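Beta-fructofuranosidase (Arabidopsis thaliana, PDB 2OXB) hydrolyses sucrose and 1-kestose, and to a lower extent neokestose and levan, as an invertase of the plant cell wall. Local coordinates at residues A415-E421 / P501-I505; S69-D73 / K123-P128. The protein carries 1 engineered substitution. All coordinates share one frame; numbering follows the deposited sequence.

Contact 1. Residues A415-E421 / P501-I505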
loop_
_atom_site.group_PDB
_atom_site.type_symbol
_atom_site.label_atom_id
_atom_site.label_comp_id
_atom_site.label_asym_id
_atom_site.label_seq_id
_atom_site.Cartn_x
_atom_site.Cartn_y
_atom_site.Cartn_z
ATOM N N ALA A 415 -18.805 -14.241 -1.780
ATOM C CA ALA A 415 -19.068 -15.656 -1.964
ATOM C C ALA A 415 -20.284 -15.808 -2.876
ATOM O O ALA A 415 -21.199 -14.982 -2.867
ATOM C CB ALA A 415 -19.308 -16.321 -0.624
ATOM N N SER A 416 -20.279 -16.865 -3.677
ATOM C CA SER A 416 -21.352 -17.139 -4.630
ATOM C C SER A 416 -22.584 -17.715 -3.916
ATOM O O SER A 416 -22.582 -17.886 -2.696
ATOM C CB SER A 416 -20.831 -18.116 -5.687
ATOM O OG SER A 416 -21.592 -18.068 -6.871
ATOM N N LYS A 417 -23.642 -17.995 -4.670
ATOM C CA LYS A 417 -24.859 -18.543 -4.074
ATOM C C LYS A 417 -24.510 -19.714 -3.151
ATOM O O LYS A 417 -24.583 -19.602 -1.920
ATOM C CB LYS A 417 -25.833 -19.007 -5.168
ATOM C CG LYS A 417 -25.225 -19.053 -6.561
ATOM C CD LYS A 417 -24.886 -17.659 -7.106
ATOM C CE LYS A 417 -26.147 -16.891 -7.470
ATOM N NZ LYS A 417 -25.897 -15.673 -8.275
ATOM N N ASN A 418 -24.101 -20.819 -3.765
ATOM C CA ASN A 418 -23.728 -22.054 -3.067
ATOM C C ASN A 418 -22.214 -22.358 -3.087
ATOM O O ASN A 418 -21.811 -23.507 -3.265
ATOM C CB ASN A 418 -24.485 -23.214 -3.710
ATOM C CG ASN A 418 -24.538 -23.088 -5.223
ATOM O OD1 ASN A 418 -23.513 -23.156 -5.902
ATOM N ND2 ASN A 418 -25.735 -22.883 -5.758
ATOM N N LEU A 419 -21.398 -21.320 -2.918
ATOM C CA LEU A 419 -19.939 -21.420 -2.886
ATOM C C LEU A 419 -19.188 -21.968 -4.098
ATOM O O LEU A 419 -18.096 -22.524 -3.938
ATOM C CB LEU A 419 -19.480 -22.204 -1.653
ATOM C CG LEU A 419 -19.576 -21.562 -0.268
ATOM C CD1 LEU A 419 -18.897 -22.498 0.722
ATOM C CD2 LEU A 419 -18.906 -20.188 -0.246
ATOM N N GLU A 420 -19.740 -21.817 -5.299
ATOM C CA GLU A 420 -19.028 -22.293 -6.480
ATOM C C GLU A 420 -17.813 -21.388 -6.672
ATOM O O GLU A 420 -16.807 -21.792 -7.253
ATOM C CB GLU A 420 -19.926 -22.286 -7.733
ATOM C CG GLU A 420 -20.799 -21.048 -7.952
ATOM C CD GLU A 420 -22.137 -21.145 -7.239
ATOM O OE1 GLU A 420 -22.173 -20.909 -6.013
ATOM O OE2 GLU A 420 -23.143 -21.469 -7.908
ATOM N N GLU A 421 -17.917 -20.160 -6.173
ATOM C CA GLU A 421 -16.813 -19.214 -6.243
ATOM C C GLU A 421 -16.885 -18.303 -5.024
ATOM O O GLU A 421 -17.894 -17.650 -4.782
ATOM C CB GLU A 421 -16.844 -18.396 -7.551
ATOM C CG GLU A 421 -17.894 -17.317 -7.633
ATOM C CD GLU A 421 -18.005 -16.700 -9.023
ATOM O OE1 GLU A 421 -18.885 -15.844 -9.222
ATOM O OE2 GLU A 421 -17.219 -17.071 -9.918
ATOM N N PRO A 501 -15.436 -12.306 -9.896
ATOM C CA PRO A 501 -16.445 -13.369 -9.904
ATOM C C PRO A 501 -17.532 -13.141 -10.944
ATOM O O PRO A 501 -17.899 -11.996 -11.244
ATOM C CB PRO A 501 -16.993 -13.321 -8.487
ATOM C CG PRO A 501 -17.005 -11.841 -8.222
ATOM C CD PRO A 501 -15.659 -11.384 -8.769
ATOM N N LYS A 502 -18.047 -14.241 -11.484
ATOM C CA LYS A 502 -19.102 -14.187 -12.496
ATOM C C LYS A 502 -20.508 -14.295 -11.882
ATOM O O LYS A 502 -21.477 -13.817 -12.472
ATOM C CB LYS A 502 -18.883 -15.294 -13.539
ATOM C CG LYS A 502 -17.723 -15.043 -14.499
ATOM C CD LYS A 502 -18.076 -14.008 -15.574
ATOM C CE LYS A 502 -18.935 -14.612 -16.694
ATOM N NZ LYS A 502 -19.282 -13.666 -17.810
ATOM N N LEU A 503 -20.602 -14.904 -10.698
ATOM C CA LEU A 503 -21.873 -15.068 -9.987
ATOM C C LEU A 503 -21.971 -14.141 -8.782
ATOM O O LEU A 503 -23.057 -13.724 -8.395
ATOM C CB LEU A 503 -22.043 -16.511 -9.504
ATOM C CG LEU A 503 -22.429 -17.554 -10.553
ATOM C CD1 LEU A 503 -21.958 -18.925 -10.103
ATOM C CD2 LEU A 503 -23.927 -17.529 -10.790
ATOM N N ALA A 504 -20.829 -13.826 -8.183
ATOM C CA ALA A 504 -20.798 -12.955 -7.011
ATOM C C ALA A 504 -20.664 -11.479 -7.403
ATOM O O ALA A 504 -19.569 -10.900 -7.348
ATOM C CB ALA A 504 -19.659 -13.364 -6.099
ATOM N N ILE A 505 -21.789 -10.876 -7.790
ATOM C CA ILE A 505 -21.815 -9.477 -8.198
ATOM C C ILE A 505 -23.142 -8.765 -7.896
ATOM O O ILE A 505 -24.207 -9.383 -7.869
ATOM C CB ILE A 505 -21.481 -9.340 -9.710
ATOM C CG1 ILE A 505 -22.175 -10.441 -10.513
ATOM C CG2 ILE A 505 -19.974 -9.415 -9.914
ATOM C CD1 ILE A 505 -22.006 -10.318 -12.013
#
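Glu421 sets its CG between the backbone N and the carbonyl carbon (chi1 74°) and then runs extended, which carries its carboxylate across to the backbone of Lys502, Leu503 and Ala504. Both loops belong to the C-terminal beta-sandwich of this family 32 glycoside hydrolase. OE1 accepts from Ala504 N at 3.0 Å, with an N-H...O angle of 148° and an approach nearly along the C-O axis of the carboxylate. It also accepts from Leu503 N, although that bond is modelled so short that its length is doubtful. OE2 of Glu421 takes a weak third bond from Lys502 N, at 3.3 Å. The backbone N-H groups of Lys502, Leu503 and Ala504 are turned toward this one carboxylate, which would probably favour its charged form. The chain folds back in an inverse gamma turn centred on Ala504, closed by a weak bond from Ile505 N to Leu503 O. With CG anti to its carbonyl carbon (chi1 -76°), Leu503 turns both methyls to the other loop: CD1 lies by Glu420 CG, while CD2 sits 3.8 Å from Lys417 CD. Leu452 packs on Glu421 and Leu503 alike. Lys417 NZ makes a weak bond to Leu503 O, which Ser508 OG also joins, and Ala504 CB lies 3.9 Å from Ala415 O.

Contact 2. Residues S69-D73 / K123-P128; sequences SAPFD and KSPLNP
The Phe72 ring has Asn127 CB over the centre of one face and Ala70 CB over the opposite face, offset toward the rim, while Lys123 CB stands at its edge, 4.0 Å from CZ. This packing lies in the five-bladed beta-propeller of the family 32 fold, where the loop entering the sheet of strands 77-81, 93-97, 103-110 and 121-123 meets the loop leaving it. Asn127 CB is 3.7 Å from the Phe72 ring centroid and only 14° off the normal, which qualifies as a CH-pi contact. The Asn127 amide is turned 84° from the ring plane, and its ND2 is bound to Ile107 O, a bond that ties the amide to strand 103-110. Ser124 O approaches Phe72 CE2 obliquely, at 3.5 Å. At the base of the aromatic side chain, Phe72 CB meets Pro128 CD at 3.8 Å, the proline following a cis peptide bond.

A charged pair flanks the aromatic group. A bend at chi3 (-83°) turns the end of Lys123 toward Asp73, where NZ forms a salt bridge with OD1 at 3.0 Å, the hydrogen bond itself being weak. NZ also donates to Phe67 O and makes a cation-pi contact with the Phe67 ring, while Tyr94 OH adds a weak bond to Asp73 OD1. The Asp73 side chain is about 8 Å from that of the substrate-binding Trp78. Beyond Lys123 the chain forms an ST turn, in which Leu126 N donates to Ser124 OG at 2.9 Å.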
loop_
_atom_site.group_PDB
_atom_site.type_symbol
_atom_site.label_atom_id
_atom_site.label_comp_id
_atom_site.label_asym_id
_atom_site.label_seq_id
_atom_site.Cartn_x
_atom_site.Cartn_y
_atom_site.Cartn_z
ATOM N N SER A 69 5.545 18.438 -22.411
ATOM C CA SER A 69 5.387 19.742 -23.060
ATOM C C SER A 69 6.689 20.526 -22.919
ATOM O O SER A 69 6.681 21.729 -22.674
ATOM C CB SER A 69 4.261 20.544 -22.404
ATOM O OG SER A 69 4.678 21.062 -21.153
ATOM N N ALA A 70 7.805 19.830 -23.065
ATOM C CA ALA A 70 9.113 20.451 -22.959
ATOM C C ALA A 70 10.154 19.359 -23.147
ATOM O O ALA A 70 9.884 18.182 -22.899
ATOM C CB ALA A 70 9.280 21.111 -21.596
ATOM N N PRO A 71 11.367 19.738 -23.578
ATOM C CA PRO A 71 12.450 18.777 -23.798
ATOM C C PRO A 71 12.578 17.753 -22.665
ATOM O O PRO A 71 12.318 16.564 -22.854
ATOM C CB PRO A 71 13.681 19.675 -23.893
ATOM C CG PRO A 71 13.134 20.937 -24.473
ATOM C CD PRO A 71 11.863 21.123 -23.699
ATOM N N PHE A 72 12.967 18.257 -21.493
ATOM C CA PHE A 72 13.197 17.473 -20.281
ATOM C C PHE A 72 12.183 16.397 -19.879
ATOM O O PHE A 72 12.362 15.720 -18.867
ATOM C CB PHE A 72 13.446 18.430 -19.101
ATOM C CG PHE A 72 12.342 19.436 -18.861
ATOM C CD1 PHE A 72 11.147 19.061 -18.233
ATOM C CD2 PHE A 72 12.514 20.769 -19.224
ATOM C CE1 PHE A 72 10.136 20.002 -17.965
ATOM C CE2 PHE A 72 11.515 21.716 -18.965
ATOM C CZ PHE A 72 10.325 21.333 -18.334
ATOM N N ASP A 73 11.134 16.219 -20.673
ATOM C CA ASP A 73 10.118 15.205 -20.377
ATOM C C ASP A 73 9.267 14.945 -21.606
ATOM O O ASP A 73 8.156 14.436 -21.496
ATOM C CB ASP A 73 9.195 15.678 -19.253
ATOM C CG ASP A 73 8.220 16.729 -19.721
ATOM O OD1 ASP A 73 7.107 16.786 -19.152
ATOM O OD2 ASP A 73 8.579 17.501 -20.650
ATOM N N LYS A 123 6.508 24.603 -14.856
ATOM C CA LYS A 123 7.703 23.775 -14.903
ATOM C C LYS A 123 8.938 24.586 -15.302
ATOM O O LYS A 123 9.044 25.034 -16.435
ATOM C CB LYS A 123 7.463 22.622 -15.882
ATOM C CG LYS A 123 6.153 21.887 -15.582
ATOM C CD LYS A 123 6.064 20.517 -16.228
ATOM C CE LYS A 123 5.603 20.584 -17.663
ATOM N NZ LYS A 123 5.556 19.224 -18.256
ATOM N N SER A 124 9.866 24.767 -14.363
ATOM C CA SER A 124 11.098 25.533 -14.593
ATOM C C SER A 124 11.808 25.178 -15.888
ATOM O O SER A 124 11.706 24.055 -16.374
ATOM C CB SER A 124 12.072 25.335 -13.432
ATOM O OG SER A 124 13.368 25.780 -13.777
ATOM N N PRO A 125 12.544 26.146 -16.462
ATOM C CA PRO A 125 13.304 25.991 -17.712
ATOM C C PRO A 125 14.697 25.439 -17.413
ATOM O O PRO A 125 15.394 24.928 -18.291
ATOM C CB PRO A 125 13.369 27.414 -18.245
ATOM C CG PRO A 125 13.578 28.192 -16.984
ATOM C CD PRO A 125 12.592 27.547 -16.003
ATOM N N LEU A 126 15.094 25.560 -16.156
ATOM C CA LEU A 126 16.381 25.071 -15.735
ATOM C C LEU A 126 16.350 23.555 -15.663
ATOM O O LEU A 126 17.383 22.931 -15.459
ATOM C CB LEU A 126 16.740 25.654 -14.369
ATOM C CG LEU A 126 16.721 27.180 -14.235
ATOM C CD1 LEU A 126 17.206 27.550 -12.835
ATOM C CD2 LEU A 126 17.610 27.832 -15.296
ATOM N N ASN A 127 15.172 22.955 -15.825
ATOM C CA ASN A 127 15.066 21.496 -15.767
ATOM C C ASN A 127 15.809 20.830 -16.929
ATOM O O ASN A 127 15.872 21.379 -18.037
ATOM C CB ASN A 127 13.604 21.045 -15.775
ATOM C CG ASN A 127 12.851 21.486 -14.539
ATOM O OD1 ASN A 127 13.421 21.569 -13.462
ATOM N ND2 ASN A 127 11.560 21.757 -14.688
ATOM N N PRO A 128 16.386 19.633 -16.692
ATOM C CA PRO A 128 16.413 18.857 -15.443
ATOM C C PRO A 128 17.446 19.333 -14.426
ATOM O O PRO A 128 18.516 19.802 -14.805
ATOM C CB PRO A 128 16.739 17.453 -15.935
ATOM C CG PRO A 128 17.726 17.744 -17.025
ATOM C CD PRO A 128 17.013 18.858 -17.780
#

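How the contacts relate
From the N terminus the chain first passes residues 69-73, between strands 60-66 and 77-81, then builds the four-stranded sheet that ends with strand 121-123. Contact 2 closes this excursion when 123-128 returns to 69-73, so it ties a connection between two propeller sheets to the exit of the second. Contact 1 opens far later, after strand 406-415, and closes 80 residues on, joining the turn before strand 423-431 to the loop between strands 493-498 and 510-515 of the sandwich. The two loops follow in series, neither nested nor crossed. Their centres are 51 Å apart, on opposite sides of the chain's centre, and they do not touch.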